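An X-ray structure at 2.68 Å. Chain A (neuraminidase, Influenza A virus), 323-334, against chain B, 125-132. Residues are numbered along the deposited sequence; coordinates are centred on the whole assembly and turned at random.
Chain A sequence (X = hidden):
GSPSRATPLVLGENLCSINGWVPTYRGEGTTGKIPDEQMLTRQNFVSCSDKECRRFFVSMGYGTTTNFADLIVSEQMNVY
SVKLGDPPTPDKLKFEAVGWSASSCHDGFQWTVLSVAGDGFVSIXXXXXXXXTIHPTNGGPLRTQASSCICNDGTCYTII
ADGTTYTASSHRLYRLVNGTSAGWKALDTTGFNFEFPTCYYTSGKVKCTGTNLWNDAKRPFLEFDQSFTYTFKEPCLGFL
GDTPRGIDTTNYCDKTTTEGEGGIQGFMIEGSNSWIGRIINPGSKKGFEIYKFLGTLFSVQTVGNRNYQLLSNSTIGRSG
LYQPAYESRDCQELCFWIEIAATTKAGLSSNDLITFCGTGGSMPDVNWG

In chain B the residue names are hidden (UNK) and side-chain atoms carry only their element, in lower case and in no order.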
# COMPACT_ATOMS: atom_id res chain seq x y z
N GLN A 323 5.85 -21.80 -11.20
CA GLN A 323 6.71 -21.05 -12.12
C GLN A 323 6.54 -19.55 -12.00
O GLN A 323 5.50 -19.01 -12.38
CB GLN A 323 6.46 -21.46 -13.58
CG GLN A 323 7.11 -22.78 -13.95
CD GLN A 323 6.62 -23.35 -15.26
OE1 GLN A 323 5.41 -23.45 -15.49
NE2 GLN A 323 7.55 -23.74 -16.12
N PRO A 324 7.57 -18.85 -11.48
CA PRO A 324 7.53 -17.39 -11.53
C PRO A 324 7.49 -16.99 -13.01
O PRO A 324 8.01 -17.70 -13.87
CB PRO A 324 8.85 -16.97 -10.87
CG PRO A 324 9.34 -18.22 -10.16
CD PRO A 324 8.88 -19.35 -11.01
N ALA A 325 6.82 -15.90 -13.33
CA ALA A 325 6.41 -15.74 -14.71
C ALA A 325 6.61 -14.33 -15.20
O ALA A 325 6.50 -14.05 -16.40
CB ALA A 325 4.95 -16.15 -14.85
N TYR A 326 6.90 -13.43 -14.27
CA TYR A 326 7.03 -12.01 -14.59
C TYR A 326 8.44 -11.75 -15.15
O TYR A 326 9.38 -11.42 -14.42
CB TYR A 326 6.66 -11.13 -13.39
CG TYR A 326 7.09 -11.64 -12.02
CD1 TYR A 326 6.47 -12.75 -11.42
CD2 TYR A 326 8.10 -11.01 -11.32
CE1 TYR A 326 6.86 -13.21 -10.17
CE2 TYR A 326 8.50 -11.46 -10.07
CZ TYR A 326 7.88 -12.55 -9.50
OH TYR A 326 8.29 -12.98 -8.27
N GLU A 327 8.53 -11.87 -16.47
CA GLU A 327 9.75 -12.28 -17.14
C GLU A 327 9.54 -12.04 -18.62
O GLU A 327 8.40 -12.06 -19.10
CB GLU A 327 9.96 -13.78 -16.85
CG GLU A 327 10.78 -14.60 -17.86
CD GLU A 327 9.93 -15.32 -18.91
OE1 GLU A 327 8.72 -15.02 -19.00
OE2 GLU A 327 10.46 -16.17 -19.67
N SER A 328 10.62 -11.77 -19.34
CA SER A 328 10.62 -11.94 -20.79
C SER A 328 11.96 -12.58 -21.10
O SER A 328 12.40 -12.66 -22.26
CB SER A 328 10.42 -10.61 -21.51
OG SER A 328 9.11 -10.13 -21.28
N ARG A 329 12.56 -13.08 -20.02
CA ARG A 329 13.92 -13.62 -19.97
C ARG A 329 14.19 -14.80 -20.92
O ARG A 329 13.27 -15.32 -21.57
CB ARG A 329 14.26 -14.03 -18.53
CG ARG A 329 13.88 -12.98 -17.49
CD ARG A 329 14.13 -13.48 -16.07
NE ARG A 329 15.54 -13.81 -15.85
CZ ARG A 329 16.52 -12.90 -15.74
NH1 ARG A 329 16.24 -11.60 -15.82
NH2 ARG A 329 17.77 -13.30 -15.55
N ASP A 330 15.46 -15.21 -20.96
CA ASP A 330 15.95 -16.17 -21.94
C ASP A 330 15.77 -17.62 -21.52
O ASP A 330 16.19 -18.55 -22.21
CB ASP A 330 17.43 -15.90 -22.23
CG ASP A 330 17.64 -14.60 -22.99
OD1 ASP A 330 17.38 -13.52 -22.43
OD2 ASP A 330 18.05 -14.66 -24.17
N CYS A 331 15.10 -17.81 -20.39
CA CYS A 331 15.17 -19.08 -19.69
C CYS A 331 14.06 -19.05 -18.61
O CYS A 331 13.92 -18.06 -17.90
CB CYS A 331 16.59 -19.19 -19.13
SG CYS A 331 16.91 -20.32 -17.82
N GLN A 332 13.25 -20.11 -18.54
CA GLN A 332 12.10 -20.11 -17.63
C GLN A 332 12.47 -20.77 -16.30
O GLN A 332 12.96 -21.91 -16.28
CB GLN A 332 10.87 -20.80 -18.25
CG GLN A 332 9.77 -21.09 -17.26
CD GLN A 332 9.08 -19.83 -16.77
OE1 GLN A 332 8.55 -19.06 -17.56
NE2 GLN A 332 9.10 -19.63 -15.45
N GLU A 333 12.23 -20.05 -15.21
CA GLU A 333 12.61 -20.49 -13.88
C GLU A 333 11.59 -21.47 -13.28
O GLU A 333 10.39 -21.39 -13.56
CB GLU A 333 12.76 -19.26 -12.99
CG GLU A 333 13.12 -19.55 -11.55
CD GLU A 333 14.61 -19.81 -11.37
OE1 GLU A 333 15.41 -19.41 -12.26
OE2 GLU A 333 14.96 -20.41 -10.33
N LEU A 334 12.07 -22.40 -12.46
CA LEU A 334 11.19 -23.40 -11.84
C LEU A 334 11.36 -23.47 -10.32
O LEU A 334 12.49 -23.50 -9.81
CB LEU A 334 11.44 -24.78 -12.46
CG LEU A 334 10.47 -25.91 -12.07
CD1 LEU A 334 9.01 -25.55 -12.36
CD2 LEU A 334 10.84 -27.21 -12.80
N UNK B 125 18.93 -12.30 -6.71
CA UNK B 125 17.51 -12.15 -7.05
C UNK B 125 17.27 -10.89 -7.87
O UNK B 125 17.78 -9.81 -7.56
c UNK B 125 16.65 -12.11 -5.79
c UNK B 125 17.31 -13.31 -3.75
c UNK B 125 15.12 -13.78 -4.74
c UNK B 125 16.55 -13.43 -5.02
N UNK B 126 16.46 -11.04 -8.92
CA UNK B 126 16.17 -9.94 -9.83
C UNK B 126 14.66 -9.89 -9.97
O UNK B 126 14.05 -10.86 -10.42
c UNK B 126 16.78 -6.97 -14.00
c UNK B 126 16.82 -9.06 -12.14
c UNK B 126 17.66 -7.96 -12.00
c UNK B 126 15.97 -9.09 -13.24
c UNK B 126 16.85 -10.20 -11.17
c UNK B 126 15.94 -8.05 -14.17
c UNK B 126 17.64 -6.91 -12.92
o UNK B 126 16.73 -5.95 -14.93
N UNK B 127 14.06 -8.76 -9.61
CA UNK B 127 12.67 -8.78 -9.20
C UNK B 127 12.79 -9.54 -7.90
O UNK B 127 13.73 -9.29 -7.12
N UNK B 128 11.90 -10.49 -7.66
CA UNK B 128 12.18 -11.43 -6.58
C UNK B 128 12.51 -12.80 -7.13
O UNK B 128 12.41 -13.80 -6.42
N UNK B 129 12.89 -12.85 -8.41
CA UNK B 129 13.21 -14.11 -9.05
C UNK B 129 14.70 -14.48 -8.92
O UNK B 129 15.59 -13.66 -9.19
c UNK B 129 13.17 -15.42 -11.23
c UNK B 129 12.86 -14.07 -10.55
c UNK B 129 10.93 -13.76 -12.20
c UNK B 129 11.39 -13.66 -10.74
N UNK B 130 14.97 -15.72 -8.50
CA UNK B 130 16.34 -16.19 -8.48
C UNK B 130 16.92 -16.26 -9.89
O UNK B 130 16.36 -16.93 -10.77
c UNK B 130 17.88 -18.13 -8.05
c UNK B 130 16.47 -17.55 -7.81
c UNK B 130 17.36 -16.74 -5.56
c UNK B 130 16.22 -17.39 -6.32
N UNK B 131 18.04 -15.56 -10.09
CA UNK B 131 18.66 -15.44 -11.41
C UNK B 131 20.07 -16.02 -11.50
O UNK B 131 20.58 -16.20 -12.61
o UNK B 131 19.07 -13.10 -10.85
c UNK B 131 17.29 -13.58 -12.40
c UNK B 131 18.67 -13.98 -11.91
N UNK B 132 20.69 -16.32 -10.36
CA UNK B 132 22.06 -16.83 -10.33
C UNK B 132 22.51 -17.18 -8.91
O UNK B 132 21.98 -16.62 -7.93
o UNK B 132 24.60 -17.43 -11.47
c UNK B 132 24.05 -16.36 -11.83
c UNK B 132 23.00 -15.77 -10.92
o UNK B 132 24.33 -15.76 -12.90

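Position 125 of chain B carries four side-chain carbons, forked at the second, and none of them makes contact with the chain A stretch. The fork beyond CB marks Leu B125, a buried strand residue whose apolar branches suit a place packed away from this contact.

At position 126 one carbon leads to a ring of six carbons bearing a single oxygen, and a ring carbon approaches NH1 of Arg A329, so the residue is Tyr B126. Its CA-to-CB bond points toward chain A, and its ring atom CD2 lies 3.6 Å from NH1 of Arg A329, in an oblique approach. A long aromatic side chain can offer a carbon surface to the guanidinium while its hydroxyl is satisfied by a hydrogen bond elsewhere in the structure.

Position 127 has no side-chain atoms, and its backbone passes near the Tyr A326 ring; it is therefore Gly B127. Its positive phi of 68°, with psi of -136°, favours glycine, as befits the first inner position of a type II' turn.

Position 128 also lacks side-chain atoms. Its backbone N sits 4.3 Å from CE2 of Tyr A326, at the edge of the ring and near its plane. This is Gly B128. Here phi is -109°, and there would be room for a CB, so this contact does not by itself demand glycine.

Position 129 bears four carbons, forked at the first, with one arm two carbons long; the arm's end reaches Pro A324 and Tyr A326. This is Ile B129. With chi1 m and chi2 t, it lays CD1 over the face of the Tyr A326 ring, 4.1 Å from the centroid and 16° off the normal, a CH-pi contact. The same CD1 is 4.0 Å from CB of Pro A324, while CG2 lies 4.1 Å from CG of Glu A333. Branching at CB lets one residue meet several neighbours and also suits an extended strand.

Position 130 repeats the four carbons forked at the first and the two-carbon arm. The end of its side chain leads away, but CB remains 4.1 Å from OE2 of Glu A333. Its backbone O is 3.0 Å from OE1 of Glu A333; both atoms are acceptors, so their proximity is not a hydrogen bond. This is Ile B130, whose apolar, beta-branched side chain suits a buried strand site.

Position 131 has one carbon carrying an oxygen and a carbon, the latter over one face of the Arg A329 guanidinium: Thr B131. Its methyl CG2 lies 3.2 Å from NH2 of Arg A329, while OG1 finds a hydrogen bond elsewhere in the structure; threonine serves both needs.

Position 132 has two carbons, the second carrying two oxygens, and makes no contact with the chain A stretch: Asp B132. Its carboxylate suits a partly exposed site, with OD2 hydrogen-bonded elsewhere in the structure.

The contact works by packing, with no hydrogen bond between the stretches. Reciprocal backbone bonds, Tyr B126 N to Ile B129 O (2.8 Å) and Ile B129 N to Tyr B126 O (3.1 Å), close the turn and help present Ile B129 to Pro A324 and Tyr A326. Arg A329 lies against Tyr B126 and Thr B131, and Glu A333 beside Ile B129 and Ile B130.

Chain B (125-132) LYGGIITD
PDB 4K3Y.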